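Local coordinates for protein CaaX farnesyltransferase alpha subunit Ram2 (Aspergillus fumigatus, PDB 4L9P) that forms, with the beta subunit Ram1, the protein farnesyltransferase that probably attaches farnesyl groups to CaaX-box proteins, at residues R274-W279 with I307-D312; Y247-I252 with K280-S285; L333-Y338 with Y345-I350. The protein carries 1 engineered substitution. All blocks are in the same frame, centred on the assembly; numbering follows the deposited sequence.

Contact 1 of 3, residues R274-W279 with I307-D312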
loop_
_atom_site.group_PDB
_atom_site.type_symbol
_atom_site.label_atom_id
_atom_site.label_comp_id
_atom_site.label_asym_id
_atom_site.label_seq_id
_atom_site.Cartn_x
_atom_site.Cartn_y
_atom_site.Cartn_z
ATOM N N ARG A 274 -3.208 24.553 -18.105
ATOM C CA ARG A 274 -3.484 25.874 -17.585
ATOM C C ARG A 274 -2.729 26.113 -16.275
ATOM O O ARG A 274 -2.483 25.185 -15.487
ATOM C CB ARG A 274 -4.963 26.045 -17.336
ATOM C CG ARG A 274 -5.808 26.054 -18.575
ATOM C CD ARG A 274 -7.239 26.362 -18.139
ATOM N NE ARG A 274 -8.208 26.164 -19.193
ATOM C CZ ARG A 274 -9.497 26.465 -19.069
ATOM N NH1 ARG A 274 -9.967 27.032 -17.959
ATOM N NH2 ARG A 274 -10.315 26.208 -20.063
ATOM N N PRO A 275 -2.391 27.385 -16.013
ATOM C CA PRO A 275 -1.585 27.669 -14.826
ATOM C C PRO A 275 -2.390 27.777 -13.532
ATOM O O PRO A 275 -3.545 28.139 -13.579
ATOM C CB PRO A 275 -0.966 29.024 -15.155
ATOM C CG PRO A 275 -2.028 29.690 -15.997
ATOM C CD PRO A 275 -2.616 28.586 -16.857
ATOM N N LEU A 276 -1.771 27.494 -12.382
ATOM C CA LEU A 276 -2.419 27.712 -11.079
ATOM C C LEU A 276 -2.901 29.165 -10.910
ATOM O O LEU A 276 -3.856 29.431 -10.203
ATOM C CB LEU A 276 -1.461 27.339 -9.956
ATOM C CG LEU A 276 -1.065 25.858 -9.952
ATOM C CD1 LEU A 276 -0.003 25.620 -8.884
ATOM C CD2 LEU A 276 -2.257 24.878 -9.746
ATOM N N SER A 277 -2.259 30.103 -11.594
ATOM C CA SER A 277 -2.647 31.500 -11.435
ATOM C C SER A 277 -4.096 31.795 -11.899
ATOM O O SER A 277 -4.663 32.843 -11.549
ATOM C CB SER A 277 -1.635 32.436 -12.135
ATOM O OG SER A 277 -1.541 32.079 -13.498
ATOM N N GLU A 278 -4.714 30.895 -12.678
ATOM C CA GLU A 278 -6.132 31.059 -12.957
ATOM C C GLU A 278 -6.970 31.177 -11.708
ATOM O O GLU A 278 -8.071 31.717 -11.772
ATOM C CB GLU A 278 -6.707 29.881 -13.745
ATOM C CG GLU A 278 -6.264 29.864 -15.146
ATOM C CD GLU A 278 -7.270 29.230 -16.100
ATOM O OE1 GLU A 278 -8.376 28.685 -15.706
ATOM O OE2 GLU A 278 -6.890 29.261 -17.279
ATOM N N TRP A 279 -6.498 30.600 -10.603
ATOM C CA TRP A 279 -7.241 30.667 -9.351
ATOM C C TRP A 279 -6.620 31.594 -8.299
ATOM O O TRP A 279 -6.914 31.475 -7.125
ATOM C CB TRP A 279 -7.384 29.272 -8.733
ATOM C CG TRP A 279 -8.496 28.471 -9.331
ATOM C CD1 TRP A 279 -9.164 28.649 -10.541
ATOM C CD2 TRP A 279 -9.119 27.386 -8.681
ATOM N NE1 TRP A 279 -10.164 27.689 -10.655
ATOM C CE2 TRP A 279 -10.151 26.905 -9.528
ATOM C CE3 TRP A 279 -8.911 26.777 -7.442
ATOM C CZ2 TRP A 279 -10.965 25.810 -9.176
ATOM C CZ3 TRP A 279 -9.694 25.714 -7.076
ATOM C CH2 TRP A 279 -10.751 25.251 -7.924
ATOM N N ILE A 307 -3.526 28.772 1.000
ATOM C CA ILE A 307 -2.174 29.297 1.243
ATOM C C ILE A 307 -1.168 28.516 0.394
ATOM O O ILE A 307 -0.255 29.126 -0.234
ATOM C CB ILE A 307 -1.775 29.178 2.742
ATOM C CG1 ILE A 307 -2.764 29.927 3.638
ATOM C CG2 ILE A 307 -0.340 29.659 2.998
ATOM C CD1 ILE A 307 -2.454 29.734 5.104
ATOM N N GLU A 308 -1.298 27.172 0.324
ATOM C CA GLU A 308 -0.346 26.406 -0.489
ATOM C C GLU A 308 -0.494 26.737 -1.971
ATOM O O GLU A 308 0.494 26.816 -2.718
ATOM C CB GLU A 308 -0.622 24.943 -0.282
ATOM C CG GLU A 308 0.399 24.070 -1.022
ATOM C CD GLU A 308 0.029 22.622 -0.833
ATOM O OE1 GLU A 308 -1.155 22.373 -0.432
ATOM O OE2 GLU A 308 0.877 21.733 -1.077
ATOM N N TRP A 309 -1.735 26.973 -2.396
ATOM C CA TRP A 309 -1.979 27.366 -3.783
ATOM C C TRP A 309 -1.255 28.670 -4.099
ATOM O O TRP A 309 -0.565 28.790 -5.138
ATOM C CB TRP A 309 -3.481 27.551 -3.997
ATOM C CG TRP A 309 -3.881 27.609 -5.425
ATOM C CD1 TRP A 309 -3.686 28.637 -6.297
ATOM C CD2 TRP A 309 -4.546 26.576 -6.150
ATOM N NE1 TRP A 309 -4.212 28.304 -7.534
ATOM C CE2 TRP A 309 -4.732 27.034 -7.466
ATOM C CE3 TRP A 309 -5.009 25.287 -5.798
ATOM C CZ2 TRP A 309 -5.367 26.258 -8.440
ATOM C CZ3 TRP A 309 -5.650 24.511 -6.762
ATOM C CH2 TRP A 309 -5.823 24.998 -8.065
ATOM N N LEU A 310 -1.410 29.649 -3.199
ATOM C CA LEU A 310 -0.712 30.938 -3.380
ATOM C C LEU A 310 0.818 30.775 -3.385
ATOM O O LEU A 310 1.500 31.440 -4.164
ATOM C CB LEU A 310 -1.163 31.952 -2.315
ATOM C CG LEU A 310 -2.617 32.367 -2.538
ATOM C CD1 LEU A 310 -3.183 33.159 -1.360
ATOM C CD2 LEU A 310 -2.867 33.079 -3.892
ATOM N N ALA A 311 1.364 29.901 -2.539
ATOM C CA ALA A 311 2.798 29.733 -2.512
ATOM C C ALA A 311 3.245 29.278 -3.885
ATOM O O ALA A 311 4.261 29.726 -4.390
ATOM C CB ALA A 311 3.169 28.704 -1.486
ATOM N N ASP A 312 2.506 28.323 -4.472
ATOM C CA ASP A 312 2.886 27.826 -5.795
ATOM C C ASP A 312 2.719 28.864 -6.902
ATOM O O ASP A 312 3.584 28.949 -7.803
ATOM C CB ASP A 312 2.117 26.548 -6.158
ATOM C CG ASP A 312 2.535 25.365 -5.313
ATOM O OD1 ASP A 312 3.654 25.356 -4.738
ATOM O OD2 ASP A 312 1.755 24.403 -5.236
#
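The indole of W309 slides between L276 and W279, with one residue over each of its faces. On one side W279 lies in an offset stack: the six-membered rings have centroids 4.9 Å apart and planes inclined by 21°, and the closest ring atoms are W279 CE3 and W309 CH2 at 3.6 Å. On the opposite face, CD2 of L276 makes a CH-pi contact, 4.0 Å from the centroid of the W309 six-membered ring. W309 reaches this slot because its CG stands anti to the backbone N (chi1 -165°), which carries the indole out from helix 304-317 toward the loop. That loop follows helix 259-272 in the array of paired helices that builds the alpha subunit of prenyltransferases, and its 3-10 turn at 276-278 leads into helix 280-284. The rotation of the indole is fixed at its edge, where W309 NE1 donates to L276 O over 2.9 Å at an N-H...O angle of 158°. The oxygen is approached from above the carbonyl plane; W279 N, closing the turn, reaches it from the other face, so two donors grip one carbonyl. Beyond the indole, L276 CD1 rests 3.6 Å from D312 CB, while the carboxylate of D312 turns to R266 and R349. The same turn is tied again to helix 304-317 through E317, whose carboxylate accepts from the backbone N of L276 and S277.

Contact 2 of 3, residues Y247-I252 with K280-S285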
loop_
_atom_site.group_PDB
_atom_site.type_symbol
_atom_site.label_atom_id
_atom_site.label_comp_id
_atom_site.label_asym_id
_atom_site.label_seq_id
_atom_site.Cartn_x
_atom_site.Cartn_y
_atom_site.Cartn_z
ATOM N N TYR A 247 -17.335 23.820 -10.866
ATOM C CA TYR A 247 -17.895 22.848 -9.937
ATOM C C TYR A 247 -16.995 22.727 -8.684
ATOM O O TYR A 247 -17.454 22.726 -7.511
ATOM C CB TYR A 247 -18.042 21.483 -10.613
ATOM C CG TYR A 247 -18.528 20.386 -9.687
ATOM C CD1 TYR A 247 -19.902 20.201 -9.459
ATOM C CD2 TYR A 247 -17.622 19.515 -9.072
ATOM C CE1 TYR A 247 -20.353 19.203 -8.636
ATOM C CE2 TYR A 247 -18.047 18.534 -8.223
ATOM C CZ TYR A 247 -19.406 18.370 -8.003
ATOM O OH TYR A 247 -19.818 17.354 -7.193
ATOM N N SER A 248 -15.716 22.633 -8.934
ATOM C CA SER A 248 -14.728 22.527 -7.834
ATOM C C SER A 248 -14.806 23.740 -6.899
ATOM O O SER A 248 -14.764 23.536 -5.671
ATOM C CB SER A 248 -13.322 22.392 -8.402
ATOM O OG SER A 248 -13.243 21.219 -9.189
ATOM N N GLN A 249 -14.863 24.969 -7.465
ATOM C CA GLN A 249 -14.966 26.150 -6.612
ATOM C C GLN A 249 -16.225 26.070 -5.778
ATOM O O GLN A 249 -16.202 26.401 -4.607
ATOM C CB GLN A 249 -14.940 27.439 -7.424
ATOM C CG GLN A 249 -13.600 27.690 -8.070
ATOM C CD GLN A 249 -13.479 29.093 -8.665
ATOM O OE1 GLN A 249 -14.473 29.812 -8.761
ATOM N NE2 GLN A 249 -12.261 29.493 -9.036
ATOM N N SER A 250 -17.348 25.670 -6.377
ATOM C CA SER A 250 -18.606 25.617 -5.612
ATOM C C SER A 250 -18.530 24.623 -4.459
ATOM O O SER A 250 -19.064 24.866 -3.378
ATOM C CB SER A 250 -19.751 25.186 -6.502
ATOM O OG SER A 250 -20.048 26.185 -7.445
ATOM N N ARG A 251 -17.866 23.492 -4.683
ATOM C CA ARG A 251 -17.716 22.542 -3.598
ATOM C C ARG A 251 -16.757 23.057 -2.519
ATOM O O ARG A 251 -16.999 22.851 -1.334
ATOM C CB ARG A 251 -17.224 21.190 -4.128
ATOM C CG ARG A 251 -18.170 20.514 -5.132
ATOM C CD ARG A 251 -19.523 20.030 -4.532
ATOM N NE ARG A 251 -20.461 21.029 -4.205
ATOM C CZ ARG A 251 -21.199 21.697 -5.111
ATOM N NH1 ARG A 251 -21.000 21.481 -6.412
ATOM N NH2 ARG A 251 -22.104 22.621 -4.727
ATOM N N ILE A 252 -15.657 23.697 -2.936
ATOM C CA ILE A 252 -14.692 24.283 -1.968
ATOM C C ILE A 252 -15.418 25.263 -1.033
ATOM O O ILE A 252 -15.220 25.234 0.193
ATOM C CB ILE A 252 -13.547 24.977 -2.705
ATOM C CG1 ILE A 252 -12.624 23.861 -3.282
ATOM C CG2 ILE A 252 -12.768 25.924 -1.761
ATOM C CD1 ILE A 252 -11.624 24.416 -4.311
ATOM N N LYS A 280 -5.792 32.544 -8.730
ATOM C CA LYS A 280 -5.094 33.373 -7.763
ATOM C C LYS A 280 -6.083 34.157 -6.908
ATOM O O LYS A 280 -5.976 34.176 -5.700
ATOM C CB LYS A 280 -4.113 34.296 -8.476
ATOM C CG LYS A 280 -3.206 35.104 -7.546
ATOM C CD LYS A 280 -2.300 36.013 -8.356
ATOM C CE LYS A 280 -1.583 36.973 -7.440
ATOM N NZ LYS A 280 -0.880 38.015 -8.224
ATOM N N ASP A 281 -7.079 34.764 -7.535
ATOM C CA ASP A 281 -7.993 35.596 -6.779
ATOM C C ASP A 281 -8.899 34.728 -5.918
ATOM O O ASP A 281 -9.221 35.091 -4.789
ATOM C CB ASP A 281 -8.834 36.405 -7.742
ATOM C CG ASP A 281 -8.068 37.525 -8.370
ATOM O OD1 ASP A 281 -7.045 37.968 -7.797
ATOM O OD2 ASP A 281 -8.523 37.983 -9.442
ATOM N N PHE A 282 -9.334 33.584 -6.453
ATOM C CA PHE A 282 -10.151 32.678 -5.665
ATOM C C PHE A 282 -9.364 32.251 -4.402
ATOM O O PHE A 282 -9.907 32.265 -3.305
ATOM C CB PHE A 282 -10.504 31.439 -6.494
ATOM C CG PHE A 282 -11.348 30.430 -5.769
ATOM C CD1 PHE A 282 -12.665 30.716 -5.485
ATOM C CD2 PHE A 282 -10.833 29.170 -5.422
ATOM C CE1 PHE A 282 -13.481 29.819 -4.861
ATOM C CE2 PHE A 282 -11.642 28.238 -4.770
ATOM C CZ PHE A 282 -12.987 28.569 -4.506
ATOM N N ALA A 283 -8.100 31.857 -4.558
ATOM C CA ALA A 283 -7.288 31.427 -3.418
ATOM C C ALA A 283 -7.130 32.585 -2.433
ATOM O O ALA A 283 -7.281 32.390 -1.245
ATOM C CB ALA A 283 -5.907 30.924 -3.876
ATOM N N ARG A 284 -6.848 33.794 -2.928
ATOM C CA ARG A 284 -6.715 34.948 -2.029
ATOM C C ARG A 284 -7.980 35.199 -1.219
ATOM O O ARG A 284 -7.908 35.773 -0.116
ATOM C CB ARG A 284 -6.425 36.214 -2.832
ATOM C CG ARG A 284 -5.119 36.218 -3.566
ATOM C CD ARG A 284 -4.917 37.552 -4.328
ATOM N NE ARG A 284 -4.122 38.460 -3.514
ATOM C CZ ARG A 284 -4.445 39.712 -3.148
ATOM N NH1 ARG A 284 -5.600 40.284 -3.509
ATOM N NH2 ARG A 284 -3.592 40.400 -2.389
ATOM N N SER A 285 -9.151 34.854 -1.766
ATOM C CA SER A 285 -10.398 35.123 -1.035
ATOM C C SER A 285 -10.491 34.385 0.319
ATOM O O SER A 285 -11.325 34.753 1.151
ATOM C CB SER A 285 -11.642 34.843 -1.897
ATOM O OG SER A 285 -11.864 33.449 -2.111
#
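Q249 and F282 meet by stacking: the amide of Q249 lies over one face of the F282 ring with the two planes only 6° apart. Q249 NE2 comes 3.5 Å from F282 CG, and the two side chains run antiparallel past one another, the amide lying toward the root of the phenyl group and CB of the glutamine near its CZ end. CH-pi contact accompanies this stack. Q249 CG sits over the centre of the ring, 3.7 Å from its centroid and 11° off the normal, and CB of Q249 is at 3.7 Å from F282 CZ. The glutamine chain runs extended beyond CG, which lets methylene and amide share one aromatic face. F282 has its CG anti to its backbone N (chi1 180°), an orientation that sends the ring from helix 280-284 onto helix 238-254, a member of the helical-hairpin solenoid of the prenyltransferase alpha subunit. Apolar packing supplies the remainder: I252, one turn further along than Q249, approaches the far end of the phenyl group obliquely, with CG2 of I252 at 3.8 Å from F282 CZ and CD1 of I252 at 3.8 Å from F282 CE2. W279 and F286 each form an edge-to-face pair with F282, and both also touch I252. Among the polar groups, S285 OG donates to F282 O over 2.6 Å, linking the serine to the carbonyl three residues earlier.

Contact 3 of 3, residues L333-Y338 with Y345-I350. With EDO (1,2-ethanediol), chain H.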
loop_
_atom_site.group_PDB
_atom_site.type_symbol
_atom_site.label_atom_id
_atom_site.label_comp_id
_atom_site.label_asym_id
_atom_site.label_seq_id
_atom_site.Cartn_x
_atom_site.Cartn_y
_atom_site.Cartn_z
ATOM N N LEU A 333 3.655 30.832 6.869
ATOM C CA LEU A 333 2.367 30.660 7.532
ATOM C C LEU A 333 2.015 29.170 7.714
ATOM O O LEU A 333 1.475 28.792 8.742
ATOM C CB LEU A 333 1.247 31.355 6.764
ATOM C CG LEU A 333 1.374 32.883 6.740
ATOM C CD1 LEU A 333 0.322 33.508 5.824
ATOM C CD2 LEU A 333 1.178 33.404 8.136
ATOM N N LEU A 334 2.274 28.353 6.687
ATOM C CA LEU A 334 1.992 26.917 6.776
ATOM C C LEU A 334 2.867 26.276 7.852
ATOM O O LEU A 334 2.353 25.504 8.671
ATOM C CB LEU A 334 2.228 26.266 5.419
ATOM C CG LEU A 334 1.119 26.593 4.407
ATOM C CD1 LEU A 334 1.546 26.305 2.974
ATOM C CD2 LEU A 334 -0.208 25.774 4.703
ATOM N N LYS A 335 4.165 26.573 7.864
ATOM C CA LYS A 335 5.034 25.880 8.767
ATOM C C LYS A 335 4.817 26.300 10.217
ATOM O O LYS A 335 5.012 25.487 11.123
ATOM C CB LYS A 335 6.495 26.001 8.296
ATOM C CG LYS A 335 7.205 27.143 8.741
ATOM C CD LYS A 335 8.677 27.126 8.210
ATOM C CE LYS A 335 9.480 28.141 9.004
ATOM N NZ LYS A 335 10.804 28.268 8.478
ATOM N N GLU A 336 4.387 27.539 10.439
ATOM C CA GLU A 336 4.258 28.029 11.797
ATOM C C GLU A 336 2.878 27.856 12.384
ATOM O O GLU A 336 2.742 27.722 13.599
ATOM C CB GLU A 336 4.692 29.515 11.899
ATOM C CG GLU A 336 6.196 29.692 11.596
ATOM C CD GLU A 336 6.710 31.065 11.754
ATOM O OE1 GLU A 336 5.878 31.996 11.852
ATOM O OE2 GLU A 336 7.968 31.199 11.795
ATOM N N LYS A 337 1.857 27.897 11.545
ATOM C CA LYS A 337 0.476 27.968 12.044
ATOM C C LYS A 337 -0.470 26.977 11.395
ATOM O O LYS A 337 -1.170 26.238 12.094
ATOM C CB LYS A 337 -0.117 29.369 11.779
ATOM C CG LYS A 337 0.379 30.460 12.622
ATOM C CD LYS A 337 -0.547 31.722 12.544
ATOM C CE LYS A 337 -2.011 31.525 13.058
ATOM N NZ LYS A 337 -2.682 32.887 13.432
ATOM N N TYR A 338 -0.507 26.957 10.060
ATOM C CA TYR A 338 -1.698 26.351 9.421
ATOM C C TYR A 338 -1.501 24.874 8.993
ATOM O O TYR A 338 -2.515 24.196 8.807
ATOM C CB TYR A 338 -2.137 27.217 8.241
ATOM C CG TYR A 338 -2.636 28.547 8.756
ATOM C CD1 TYR A 338 -3.770 28.621 9.561
ATOM C CD2 TYR A 338 -1.929 29.703 8.527
ATOM C CE1 TYR A 338 -4.214 29.831 10.077
ATOM C CE2 TYR A 338 -2.345 30.902 9.048
ATOM C CZ TYR A 338 -3.499 30.963 9.811
ATOM O OH TYR A 338 -3.878 32.166 10.314
ATOM N N TYR A 345 8.756 19.754 4.820
ATOM C CA TYR A 345 8.450 19.898 3.405
ATOM C C TYR A 345 8.271 21.379 3.024
ATOM O O TYR A 345 8.780 21.834 1.979
ATOM C CB TYR A 345 7.162 19.069 3.075
ATOM C CG TYR A 345 6.684 19.365 1.657
ATOM C CD1 TYR A 345 7.450 18.963 0.529
ATOM C CD2 TYR A 345 5.516 20.087 1.443
ATOM C CE1 TYR A 345 7.051 19.298 -0.752
ATOM C CE2 TYR A 345 5.102 20.421 0.143
ATOM C CZ TYR A 345 5.880 20.025 -0.920
ATOM O OH TYR A 345 5.491 20.368 -2.198
ATOM N N TRP A 346 7.586 22.154 3.865
ATOM C CA TRP A 346 7.487 23.603 3.563
ATOM C C TRP A 346 8.899 24.230 3.535
ATOM O O TRP A 346 9.156 25.078 2.664
ATOM C CB TRP A 346 6.670 24.356 4.597
ATOM C CG TRP A 346 5.271 23.732 4.834
ATOM C CD1 TRP A 346 4.716 23.495 6.047
ATOM C CD2 TRP A 346 4.265 23.334 3.846
ATOM N NE1 TRP A 346 3.433 22.944 5.911
ATOM C CE2 TRP A 346 3.127 22.861 4.575
ATOM C CE3 TRP A 346 4.211 23.328 2.432
ATOM C CZ2 TRP A 346 1.978 22.371 3.937
ATOM C CZ3 TRP A 346 3.055 22.859 1.809
ATOM C CH2 TRP A 346 1.972 22.372 2.547
ATOM N N GLU A 347 9.801 23.805 4.419
ATOM C CA GLU A 347 11.135 24.414 4.438
ATOM C C GLU A 347 11.919 23.969 3.202
ATOM O O GLU A 347 12.707 24.746 2.676
ATOM C CB GLU A 347 11.885 24.122 5.750
ATOM C CG GLU A 347 11.269 24.833 6.956
ATOM C CD GLU A 347 11.978 24.608 8.307
ATOM O OE1 GLU A 347 12.810 23.683 8.451
ATOM O OE2 GLU A 347 11.643 25.337 9.251
ATOM N N TYR A 348 11.692 22.732 2.749
ATOM C CA TYR A 348 12.313 22.259 1.483
ATOM C C TYR A 348 11.835 23.162 0.313
ATOM O O TYR A 348 12.645 23.582 -0.541
ATOM C CB TYR A 348 11.957 20.792 1.229
ATOM C CG TYR A 348 12.330 20.259 -0.118
ATOM C CD1 TYR A 348 13.646 19.924 -0.389
ATOM C CD2 TYR A 348 11.359 20.033 -1.115
ATOM C CE1 TYR A 348 14.020 19.392 -1.622
ATOM C CE2 TYR A 348 11.726 19.509 -2.361
ATOM C CZ TYR A 348 13.053 19.172 -2.605
ATOM O OH TYR A 348 13.436 18.661 -3.834
ATOM N N ARG A 349 10.537 23.491 0.278
ATOM C CA ARG A 349 10.011 24.383 -0.756
ATOM C C ARG A 349 10.645 25.760 -0.630
ATOM O O ARG A 349 11.039 26.342 -1.633
ATOM C CB ARG A 349 8.488 24.516 -0.721
ATOM C CG ARG A 349 7.777 23.201 -1.116
ATOM C CD ARG A 349 7.886 22.947 -2.640
ATOM N NE ARG A 349 7.104 23.957 -3.354
ATOM C CZ ARG A 349 7.538 24.688 -4.377
ATOM N NH1 ARG A 349 8.802 24.570 -4.832
ATOM N NH2 ARG A 349 6.702 25.561 -4.960
ATOM N N ILE A 350 10.752 26.284 0.595
ATOM C CA ILE A 350 11.442 27.590 0.804
ATOM C C ILE A 350 12.877 27.517 0.271
ATOM O O ILE A 350 13.332 28.450 -0.399
ATOM C CB ILE A 350 11.451 27.978 2.292
ATOM C CG1 ILE A 350 10.006 28.296 2.739
ATOM C CG2 ILE A 350 12.363 29.200 2.518
ATOM C CD1 ILE A 350 9.792 28.461 4.236
HETATM C C1 EDO H . -4.131 20.989 8.272
HETATM O O1 EDO H . -3.384 21.722 9.251
HETATM C C2 EDO H . -5.541 20.818 8.837
HETATM O O2 EDO H . -6.238 22.082 8.959
#
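Helices 323-338 and 343-362 form an antiparallel helical hairpin at the C-terminal end of the alpha subunit, and L334 and K335 pack against W346 and E347 within it. The local axes approach to 9.6 Å, with 156° between their directions. L334 crosses W346 at about a right angle and lays its CB over one face of the indole, 3.6 Å from the centroid of the five-membered ring. Further along the same side chain, CD1 of L334 lies 3.9 Å from W346 CZ3. The opposite face is covered by Y345 from the preceding position, so the indole is held between an aliphatic side chain of one helix and a tyrosine ring of its own. W346 NE1 is hydrogen-bonded to the carbonyl oxygen of D339, in the connection between the two helices, which fixes the rotation of the indole. Antiparallel helical pairs, laid side by side, are the building principle of this solenoid, whose repeats are related to TPR motifs. K335 carries the polar side of the contact. Its CG lies between backbone N and carbonyl carbon (chi1 87°), and the extended chain beyond it crosses E347, bringing K335 NZ 3.1 Å from E347 OE2 in a salt bridge. E347 is modelled in two conformations, and the bridge holds for the one described, in which R343 is a second cationic partner of the same oxygen. A pi-type turn closes helix 323-338: L333 O accepts from both K337 N and Y338 N. At its end, Y338 O receives a hydrogen bond from O1 of an ethanediol, most likely a solvent additive of the crystals, at 2.7 Å.

Contact 1 touches both of the others, its centre lying 11 Å from that of contact 2 and 16 Å from that of contact 3. Toward contact 2, L310 CD2 on helix 304-317 packs 3.7 Å from A283 CB, and from the loop W279 CZ3 reaches I252 CD1 at 3.6 Å. Toward contact 3, D312 OD1 and R349 NH2 form a salt bridge of 3.1 Å, while I307 packs on both L334 and Y338. Contacts 2 and 3 do not touch, their nearest atoms being about 10 Å apart. E308 of contact 1 and K337, Y338, Y345 and Y348 of contact 3 also pack against the beta subunit Ram1. The bound farnesyl analogue takes part in none of the three contacts.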